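Local coordinates for trehalose-6-phosphate phosphatase (Neosartorya fumigata, PDB 5DXL), which belongs to the trehalose-phosphatase family of the HAD clan, its fold joining a core domain built on a mixed sheet to a smaller alpha/beta cap, at residues A[14-18]-A[209-213]; A[112-117]-A[134-139]; A[126-130]-A[141-146]. Residues are numbered along the deposited sequence.

Contact 1 of 3, residues A[14-18]-A[209-213]; sequences QYRKA and PEFVL
The Phe211 ring packs against the last turn of helix 8-17, meeting the edge of Tyr15 with one face. The two form a T-shaped (edge-to-face) pair, with centroids 5.4 Å apart and planes at 75°. Both side chains take chi1 t. Tyr15 CB also makes an off-centre CH-pi contact, 4.3 Å from the Phe211 centroid and 30° off the ring normal, and comes within 3.8 Å of Phe211 CE1. Residues 14-17 are helical, Ala18 N still bonds Gln14 O at 3.0 Å, and Ala18 is the first to leave helical angles (phi/psi -74/134). The other segment turns at Glu210 (-91/4) and is extended from Phe211 onward (-149/124). The backbones come closest at Ala18 and Glu210, CA to CA 4.9 Å, where Ala18 CB meets Glu210 CB at 3.6 Å and Phe211 CB at 3.5 Å. The setting is the Rossmann-like core of the HAD fold: strand 211-216 runs parallel to strand 21-25 in the mixed sheet, and helix 8-17 leads into strand 21-25, so the contact packs the C-terminal turn of that helix against the entry to strand 211-216. Gln14 (chi1 t, chi2 p) supplies the direct polar link, NE2 donating to Glu210 O at 2.8 Å with an N-H...O angle of 166°. Water 1 adds a bridge, accepting from Gln14 NE2 at 2.9 Å and donating to Glu210 OE2 at 3.0 Å. The Glu210 carboxylate also forms a salt bridge with Arg19, while Tyr15 OH is hydrogen-bonded to Asn60.

Contact 2 of 3, residues A[112-117]-A[134-139]; sequences WQKEVM and RKRVAL
Gln113 (chi1 m, chi2 t) uses both ends of its amide: OE1 accepts from Arg134 NH2 at 2.9 Å (N-H...O 157°), and NE2 donates to Arg136 O at 3.1 Å (166°). Water 2 joins this network, lying 2.7 Å from Gln113 OE1, 2.8 Å from Arg134 NE and 2.7 Å from Lys135 O. Arg134 is extended (chi1, chi2 and chi3 all t), and Met117 CG, of a selenomethionine, covers one face of its guanidinium, 3.5 Å from Arg134 NH1. Residues 135-138 form the hairpin loop between antiparallel strands 131-134 and 139-142 of the cap sheet, with Lys135 N bonded to Ala138 O at 3.0 Å; helix 112-125 packs against it. The closest CA pair is Gln113 and Leu139, 7.5 Å apart. Leu139 (chi1 m, chi2 t) points toward the helix, its CD1 lying 3.7 Å from Val116 CG1, 3.9 Å from Met117 CG and 4.0 Å from Trp112 CZ3. The edge of the Trp112 ring brings CH2 to 3.0 Å from Val137 O.

Contact 3 of 3, residues A[126-130]-A[141-146]; sequences RTQGS and WHYRRA
Backbone turns set the shape of both segments. Thr127 to Ser130 is a type II turn closed by Ser130 N to Thr127 O at 3.1 Å, with Gly129 at 98/-18; an ideal CB there would lie 2.9 Å from Arg145 C, a clash. Tyr143 to Ala146 is a type I turn closed by Ala146 N to Tyr143 O at 3.0 Å. The CA atoms approach to 4.2 Å at Ser130-Tyr143 and 4.6 Å at Gly129-Ala146. Among polar links, Ser130 OG (chi1 p) donates to Thr127 O at 2.8 Å, and water 3 joins the turns by donating to Gly129 O at 2.7 Å and accepting from Arg145 N at 2.9 Å. Two CA-H...O contacts cross the interface, Ser130 CA to His142 O at 3.1 Å and Ala146 CA to Gln128 O at 3.3 Å. In the packing, Thr127 CG2 meets Ala146 CB at 3.8 Å, and Thr127 OG1 sits by the edge of Trp141, 3.7 Å from CZ2, while bonding to Phe123 O and Gln154. Trp141 also meets Phe120 of helix 112-125. Both turns lie in the alpha/beta cap of this HAD-clan protein, one between helix 112-125 and strand 131-134, the other between strand 139-142 and helix 148-164.

Contacts 2 and 3 belong to the cap and contact 1 to the core, on the other side of the chain's centre. The centre of contact 1 is 41 Å from that of contact 2 and 51 Å from that of contact 3; even the nearest atoms are about 25 and 32 Å apart. Contacts 2 and 3 have centres 17 Å apart, and their segments alternate along the chain: contact 2 joins the first part of helix 112-125 to the hairpin loop, and contact 3 joins the loop after that helix to the segment leaving strand 139-142. Residues 14-18 and 209-213 bracket this whole cap region in sequence, consistent with a cap inserted into a HAD core.

Contact 1 of 3, residues A[14-18]-A[209-213]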
loop_
_atom_site.group_PDB
_atom_site.type_symbol
_atom_site.label_atom_id
_atom_site.label_comp_id
_atom_site.label_asym_id
_atom_site.label_seq_id
_atom_site.Cartn_x
_atom_site.Cartn_y
_atom_site.Cartn_z
ATOM N N GLN A 14 16.601 -17.218 -4.191
ATOM C CA GLN A 14 17.071 -15.972 -3.603
ATOM C C GLN A 14 16.623 -15.848 -2.140
ATOM O O GLN A 14 17.338 -15.287 -1.320
ATOM C CB GLN A 14 16.599 -14.768 -4.422
ATOM C CG GLN A 14 17.232 -13.449 -4.012
ATOM C CD GLN A 14 18.766 -13.479 -4.053
ATOM O OE1 GLN A 14 19.368 -14.253 -4.805
ATOM N NE2 GLN A 14 19.395 -12.631 -3.246
ATOM N N TYR A 15 15.448 -16.385 -1.819
ATOM C CA TYR A 15 14.961 -16.411 -0.432
ATOM C C TYR A 15 15.949 -17.135 0.474
ATOM O O TYR A 15 16.315 -16.633 1.540
ATOM C CB TYR A 15 13.591 -17.093 -0.358
ATOM C CG TYR A 15 12.961 -17.135 1.028
ATOM C CD1 TYR A 15 12.392 -16.004 1.595
ATOM C CD2 TYR A 15 12.906 -18.319 1.746
ATOM C CE1 TYR A 15 11.795 -16.048 2.852
ATOM C CE2 TYR A 15 12.316 -18.370 3.004
ATOM C CZ TYR A 15 11.760 -17.228 3.546
ATOM O OH TYR A 15 11.179 -17.286 4.799
ATOM N N ARG A 16 16.378 -18.312 0.038
ATOM C CA ARG A 16 17.334 -19.113 0.821
ATOM C C ARG A 16 18.681 -18.417 0.992
ATOM O O ARG A 16 19.321 -18.518 2.038
ATOM C CB ARG A 16 17.545 -20.468 0.163
ATOM C CG ARG A 16 16.397 -21.422 0.338
ATOM C CD ARG A 16 16.743 -22.774 -0.286
ATOM N NE ARG A 16 15.728 -23.774 0.012
ATOM C CZ ARG A 16 15.283 -24.674 -0.855
ATOM N NH1 ARG A 16 15.768 -24.711 -2.093
ATOM N NH2 ARG A 16 14.345 -25.536 -0.484
ATOM N N LYS A 17 19.109 -17.713 -0.044
ATOM C CA LYS A 17 20.406 -17.051 -0.062
ATOM C C LYS A 17 20.422 -15.803 0.827
ATOM O O LYS A 17 21.434 -15.464 1.444
ATOM C CB LYS A 17 20.758 -16.691 -1.507
ATOM C CG LYS A 17 22.159 -16.181 -1.752
ATOM C CD LYS A 17 22.383 -16.037 -3.255
ATOM C CE LYS A 17 23.743 -15.448 -3.574
ATOM N NZ LYS A 17 24.848 -16.320 -3.088
ATOM N N ALA A 18 19.282 -15.128 0.902
ATOM C CA ALA A 18 19.197 -13.846 1.581
ATOM C C ALA A 18 19.250 -13.959 3.095
ATOM O O ALA A 18 18.555 -14.777 3.692
ATOM C CB ALA A 18 17.913 -13.126 1.164
ATOM N N PRO A 209 18.208 -5.400 2.431
ATOM C CA PRO A 209 17.721 -6.773 2.309
ATOM C C PRO A 209 18.140 -7.357 0.974
ATOM O O PRO A 209 18.144 -6.633 -0.018
ATOM C CB PRO A 209 16.196 -6.622 2.406
ATOM C CG PRO A 209 15.925 -5.234 1.976
ATOM C CD PRO A 209 17.115 -4.415 2.424
ATOM N N GLU A 210 18.506 -8.630 0.953
ATOM C CA GLU A 210 18.888 -9.305 -0.283
ATOM C C GLU A 210 17.686 -9.965 -0.938
ATOM O O GLU A 210 17.816 -10.653 -1.944
ATOM C CB GLU A 210 19.963 -10.361 -0.018
ATOM C CG GLU A 210 21.310 -9.817 0.425
ATOM C CD GLU A 210 22.166 -10.904 1.047
ATOM O OE1 GLU A 210 22.004 -11.164 2.258
ATOM O OE2 GLU A 210 22.976 -11.517 0.319
ATOM N N PHE A 211 16.510 -9.767 -0.348
ATOM C CA PHE A 211 15.286 -10.343 -0.896
ATOM C C PHE A 211 14.137 -9.407 -0.570
ATOM O O PHE A 211 13.915 -9.075 0.593
ATOM C CB PHE A 211 15.044 -11.741 -0.320
ATOM C CG PHE A 211 13.759 -12.396 -0.771
ATOM C CD1 PHE A 211 13.755 -13.319 -1.804
ATOM C CD2 PHE A 211 12.557 -12.111 -0.125
ATOM C CE1 PHE A 211 12.579 -13.945 -2.201
ATOM C CE2 PHE A 211 11.376 -12.735 -0.518
ATOM C CZ PHE A 211 11.385 -13.649 -1.544
ATOM N N VAL A 212 13.416 -8.977 -1.599
ATOM C CA VAL A 212 12.209 -8.170 -1.420
ATOM C C VAL A 212 11.098 -8.789 -2.244
ATOM O O VAL A 212 11.263 -9.000 -3.442
ATOM C CB VAL A 212 12.401 -6.704 -1.858
ATOM C CG1 VAL A 212 11.125 -5.915 -1.627
ATOM C CG2 VAL A 212 13.571 -6.075 -1.109
ATOM N N LEU A 213 9.986 -9.122 -1.596
ATOM C CA LEU A 213 8.798 -9.579 -2.314
ATOM C C LEU A 213 7.670 -8.613 -2.038
ATOM O O LEU A 213 7.286 -8.400 -0.882
ATOM C CB LEU A 213 8.400 -10.990 -1.887
ATOM C CG LEU A 213 7.093 -11.540 -2.491
ATOM C CD1 LEU A 213 7.148 -11.639 -4.017
ATOM C CD2 LEU A 213 6.801 -12.919 -1.909
HETATM O O HOH W 1 22.188 -12.160 -2.539
#

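Contact 2 of 3, residues A[112-117]-A[134-139]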
loop_
_atom_site.group_PDB
_atom_site.type_symbol
_atom_site.label_atom_id
_atom_site.label_comp_id
_atom_site.label_asym_id
_atom_site.label_seq_id
_atom_site.Cartn_x
_atom_site.Cartn_y
_atom_site.Cartn_z
ATOM N N TRP A 112 -2.969 22.742 6.314
ATOM C CA TRP A 112 -3.446 22.816 4.927
ATOM C C TRP A 112 -4.954 22.610 4.836
ATOM O O TRP A 112 -5.607 23.140 3.926
ATOM C CB TRP A 112 -2.718 21.790 4.041
ATOM C CG TRP A 112 -2.887 20.356 4.443
ATOM C CD1 TRP A 112 -2.049 19.624 5.243
ATOM C CD2 TRP A 112 -3.941 19.465 4.046
ATOM N NE1 TRP A 112 -2.521 18.339 5.372
ATOM C CE2 TRP A 112 -3.677 18.212 4.646
ATOM C CE3 TRP A 112 -5.076 19.603 3.237
ATOM C CZ2 TRP A 112 -4.514 17.110 4.474
ATOM C CZ3 TRP A 112 -5.906 18.506 3.066
ATOM C CH2 TRP A 112 -5.622 17.278 3.683
ATOM N N GLN A 113 -5.523 21.861 5.775
ATOM C CA GLN A 113 -6.953 21.582 5.727
ATOM C C GLN A 113 -7.791 22.852 5.889
ATOM O O GLN A 113 -8.869 22.962 5.318
ATOM C CB GLN A 113 -7.346 20.559 6.785
ATOM C CG GLN A 113 -6.774 19.189 6.503
ATOM C CD GLN A 113 -7.550 18.095 7.192
ATOM O OE1 GLN A 113 -8.524 18.360 7.892
ATOM N NE2 GLN A 113 -7.126 16.853 6.994
ATOM N N LYS A 114 -7.291 23.802 6.673
ATOM C CA LYS A 114 -8.003 25.052 6.884
ATOM C C LYS A 114 -8.124 25.809 5.564
ATOM O O LYS A 114 -9.197 26.286 5.201
ATOM C CB LYS A 114 -7.293 25.918 7.936
ATOM C CG LYS A 114 -8.004 27.241 8.223
ATOM C CD LYS A 114 -7.349 28.006 9.382
ATOM C CE LYS A 114 -8.039 29.347 9.604
ATOM N NZ LYS A 114 -7.647 29.975 10.894
ATOM N N GLU A 115 -7.018 25.903 4.839
ATOM C CA GLU A 115 -7.021 26.651 3.587
ATOM C C GLU A 115 -7.814 25.923 2.506
ATOM O O GLU A 115 -8.547 26.545 1.741
ATOM C CB GLU A 115 -5.595 26.905 3.111
ATOM C CG GLU A 115 -5.515 27.907 1.977
ATOM C CD GLU A 115 -4.104 28.383 1.707
ATOM O OE1 GLU A 115 -3.215 28.100 2.536
ATOM O OE2 GLU A 115 -3.887 29.039 0.664
ATOM N N VAL A 116 -7.676 24.602 2.444
ATOM C CA VAL A 116 -8.406 23.834 1.439
ATOM C C VAL A 116 -9.910 23.929 1.668
ATOM O O VAL A 116 -10.672 24.073 0.712
ATOM C CB VAL A 116 -7.953 22.351 1.416
ATOM C CG1 VAL A 116 -8.866 21.509 0.509
ATOM C CG2 VAL A 116 -6.520 22.251 0.937
HETATM N N MSE A 117 -10.351 23.883 2.924
HETATM C CA MSE A 117 -11.765 24.065 3.234
HETATM C C MSE A 117 -12.268 25.441 2.773
HETATM O O MSE A 117 -13.346 25.555 2.196
HETATM C CB MSE A 117 -12.025 23.893 4.732
HETATM C CG MSE A 117 -11.961 22.450 5.218
HETATM SE SE MSE A 117 -13.222 21.291 4.257
HETATM C CE MSE A 117 -14.870 22.127 4.828
ATOM N N ARG A 134 -15.598 15.720 3.728
ATOM C CA ARG A 134 -14.455 15.821 4.618
ATOM C C ARG A 134 -14.192 14.475 5.287
ATOM O O ARG A 134 -15.075 13.908 5.932
ATOM C CB ARG A 134 -14.692 16.922 5.655
ATOM C CG ARG A 134 -13.561 17.088 6.656
ATOM C CD ARG A 134 -13.508 18.515 7.191
ATOM N NE ARG A 134 -12.189 18.844 7.732
ATOM C CZ ARG A 134 -11.863 20.032 8.231
ATOM N NH1 ARG A 134 -12.765 21.005 8.263
ATOM N NH2 ARG A 134 -10.637 20.246 8.701
ATOM N N LYS A 135 -12.992 13.942 5.091
ATOM C CA LYS A 135 -12.553 12.786 5.876
ATOM C C LYS A 135 -11.419 13.202 6.806
ATOM O O LYS A 135 -11.018 14.375 6.809
ATOM C CB LYS A 135 -12.117 11.645 4.963
ATOM C CG LYS A 135 -13.258 10.996 4.205
ATOM C CD LYS A 135 -12.964 9.530 3.948
ATOM C CE LYS A 135 -14.168 8.816 3.361
ATOM N NZ LYS A 135 -13.930 7.350 3.238
ATOM N N ARG A 136 -10.905 12.246 7.585
ATOM C CA ARG A 136 -9.847 12.515 8.560
ATOM C C ARG A 136 -8.669 13.205 7.896
ATOM O O ARG A 136 -8.172 14.233 8.367
ATOM C CB ARG A 136 -9.376 11.219 9.228
ATOM C CG ARG A 136 -8.405 11.435 10.391
ATOM C CD ARG A 136 -7.468 10.236 10.615
ATOM N NE ARG A 136 -8.180 8.966 10.647
ATOM C CZ ARG A 136 -8.757 8.464 11.731
ATOM N NH1 ARG A 136 -8.701 9.131 12.876
ATOM N NH2 ARG A 136 -9.386 7.296 11.673
ATOM N N VAL A 137 -8.230 12.645 6.779
ATOM C CA VAL A 137 -6.989 13.093 6.199
ATOM C C VAL A 137 -7.169 13.619 4.773
ATOM O O VAL A 137 -6.334 14.373 4.269
ATOM C CB VAL A 137 -5.965 11.970 6.225
ATOM C CG1 VAL A 137 -4.590 12.546 6.304
ATOM C CG2 VAL A 137 -6.195 11.122 7.464
ATOM N N ALA A 138 -8.256 13.243 4.116
ATOM C CA ALA A 138 -8.452 13.717 2.753
ATOM C C ALA A 138 -9.675 14.604 2.646
ATOM O O ALA A 138 -10.702 14.326 3.247
ATOM C CB ALA A 138 -8.569 12.552 1.800
ATOM N N LEU A 139 -9.563 15.666 1.850
ATOM C CA LEU A 139 -10.691 16.561 1.606
ATOM C C LEU A 139 -11.050 16.483 0.135
ATOM O O LEU A 139 -10.175 16.589 -0.716
ATOM C CB LEU A 139 -10.346 18.001 1.995
ATOM C CG LEU A 139 -10.006 18.270 3.466
ATOM C CD1 LEU A 139 -9.690 19.742 3.682
ATOM C CD2 LEU A 139 -11.137 17.837 4.341
HETATM O O HOH W 2 -10.550 16.643 8.281
#

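Contact 3 of 3, residues A[126-130]-A[141-146]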
loop_
_atom_site.group_PDB
_atom_site.type_symbol
_atom_site.label_atom_id
_atom_site.label_comp_id
_atom_site.label_asym_id
_atom_site.label_seq_id
_atom_site.Cartn_x
_atom_site.Cartn_y
_atom_site.Cartn_z
ATOM N N ARG A 126 -20.220 28.836 -5.347
ATOM C CA ARG A 126 -20.276 29.365 -6.713
ATOM C C ARG A 126 -20.443 28.290 -7.793
ATOM O O ARG A 126 -20.346 28.578 -8.993
ATOM C CB ARG A 126 -19.021 30.185 -6.991
ATOM C CG ARG A 126 -19.004 31.496 -6.222
ATOM C CD ARG A 126 -17.604 31.979 -5.899
ATOM N NE ARG A 126 -17.643 33.213 -5.110
ATOM C CZ ARG A 126 -17.852 33.261 -3.794
ATOM N NH1 ARG A 126 -18.033 32.143 -3.100
ATOM N NH2 ARG A 126 -17.876 34.433 -3.166
ATOM N N THR A 127 -20.699 27.055 -7.374
ATOM C CA THR A 127 -20.889 25.966 -8.325
ATOM C C THR A 127 -22.081 25.127 -7.886
ATOM O O THR A 127 -21.939 24.209 -7.083
ATOM C CB THR A 127 -19.636 25.073 -8.440
ATOM O OG1 THR A 127 -18.466 25.883 -8.628
ATOM C CG2 THR A 127 -19.765 24.106 -9.600
ATOM N N GLN A 128 -23.264 25.452 -8.405
ATOM C CA GLN A 128 -24.487 24.802 -7.951
ATOM C C GLN A 128 -24.418 23.292 -8.149
ATOM O O GLN A 128 -23.999 22.816 -9.205
ATOM C CB GLN A 128 -25.705 25.377 -8.688
ATOM C CG GLN A 128 -27.043 24.799 -8.227
ATOM C CD GLN A 128 -27.425 25.227 -6.813
ATOM O OE1 GLN A 128 -26.759 26.064 -6.199
ATOM N NE2 GLN A 128 -28.506 24.655 -6.293
ATOM N N GLY A 129 -24.801 22.550 -7.112
ATOM C CA GLY A 129 -24.777 21.099 -7.153
ATOM C C GLY A 129 -23.545 20.490 -6.497
ATOM O O GLY A 129 -23.526 19.295 -6.173
ATOM N N SER A 130 -22.503 21.294 -6.309
ATOM C CA SER A 130 -21.257 20.762 -5.750
ATOM C C SER A 130 -21.350 20.671 -4.241
ATOM O O SER A 130 -22.194 21.319 -3.632
ATOM C CB SER A 130 -20.051 21.627 -6.142
ATOM O OG SER A 130 -20.077 22.893 -5.491
ATOM N N TRP A 141 -13.682 17.674 -3.076
ATOM C CA TRP A 141 -14.724 18.516 -3.646
ATOM C C TRP A 141 -15.437 17.747 -4.758
ATOM O O TRP A 141 -14.803 17.339 -5.717
ATOM C CB TRP A 141 -14.125 19.828 -4.181
ATOM C CG TRP A 141 -15.175 20.798 -4.619
ATOM C CD1 TRP A 141 -16.201 21.283 -3.862
ATOM C CD2 TRP A 141 -15.315 21.401 -5.916
ATOM N NE1 TRP A 141 -16.967 22.158 -4.603
ATOM C CE2 TRP A 141 -16.443 22.241 -5.863
ATOM C CE3 TRP A 141 -14.592 21.315 -7.107
ATOM C CZ2 TRP A 141 -16.868 22.989 -6.964
ATOM C CZ3 TRP A 141 -15.020 22.063 -8.203
ATOM C CH2 TRP A 141 -16.143 22.882 -8.117
ATOM N N HIS A 142 -16.740 17.529 -4.594
ATOM C CA HIS A 142 -17.549 16.750 -5.540
ATOM C C HIS A 142 -18.384 17.678 -6.405
ATOM O O HIS A 142 -18.990 18.608 -5.886
ATOM C CB HIS A 142 -18.500 15.796 -4.800
ATOM C CG HIS A 142 -17.822 14.703 -4.026
ATOM N ND1 HIS A 142 -17.620 13.441 -4.548
ATOM C CD2 HIS A 142 -17.335 14.669 -2.764
ATOM C CE1 HIS A 142 -17.028 12.681 -3.642
ATOM N NE2 HIS A 142 -16.850 13.400 -2.547
ATOM N N TYR A 143 -18.471 17.413 -7.708
ATOM C CA TYR A 143 -19.274 18.291 -8.563
ATOM C C TYR A 143 -20.034 17.581 -9.695
ATOM O O TYR A 143 -20.411 18.214 -10.682
ATOM C CB TYR A 143 -18.377 19.393 -9.144
ATOM C CG TYR A 143 -17.216 18.906 -9.955
ATOM C CD1 TYR A 143 -17.345 18.699 -11.331
ATOM C CD2 TYR A 143 -15.987 18.651 -9.367
ATOM C CE1 TYR A 143 -16.282 18.246 -12.089
ATOM C CE2 TYR A 143 -14.914 18.196 -10.120
ATOM C CZ TYR A 143 -15.071 17.995 -11.479
ATOM O OH TYR A 143 -14.011 17.548 -12.230
ATOM N N ARG A 144 -20.304 16.287 -9.551
ATOM C CA ARG A 144 -21.022 15.572 -10.610
ATOM C C ARG A 144 -22.406 16.153 -10.885
ATOM O O ARG A 144 -22.874 16.091 -12.016
ATOM C CB ARG A 144 -21.153 14.076 -10.265
ATOM C CG ARG A 144 -21.821 13.242 -11.368
ATOM C CD ARG A 144 -21.075 13.395 -12.691
ATOM N NE ARG A 144 -21.747 12.780 -13.829
ATOM C CZ ARG A 144 -22.439 13.455 -14.745
ATOM N NH1 ARG A 144 -22.559 14.777 -14.653
ATOM N NH2 ARG A 144 -23.016 12.815 -15.755
ATOM N N ARG A 145 -23.049 16.733 -9.877
ATOM C CA ARG A 145 -24.404 17.238 -10.057
ATOM C C ARG A 145 -24.391 18.633 -10.681
ATOM O O ARG A 145 -25.437 19.156 -11.063
ATOM C CB ARG A 145 -25.156 17.263 -8.724
ATOM C CG ARG A 145 -25.461 15.873 -8.153
ATOM C CD ARG A 145 -26.422 15.091 -9.041
ATOM N NE ARG A 145 -27.720 15.763 -9.149
ATOM C CZ ARG A 145 -28.744 15.585 -8.314
ATOM N NH1 ARG A 145 -28.654 14.743 -7.281
ATOM N NH2 ARG A 145 -29.877 16.258 -8.509
ATOM N N ALA A 146 -23.208 19.227 -10.785
ATOM C CA ALA A 146 -23.089 20.541 -11.415
ATOM C C ALA A 146 -23.201 20.434 -12.929
ATOM O O ALA A 146 -23.064 19.354 -13.505
ATOM C CB ALA A 146 -21.773 21.195 -11.033
HETATM O O HOH W 3 -22.070 17.206 -7.172
#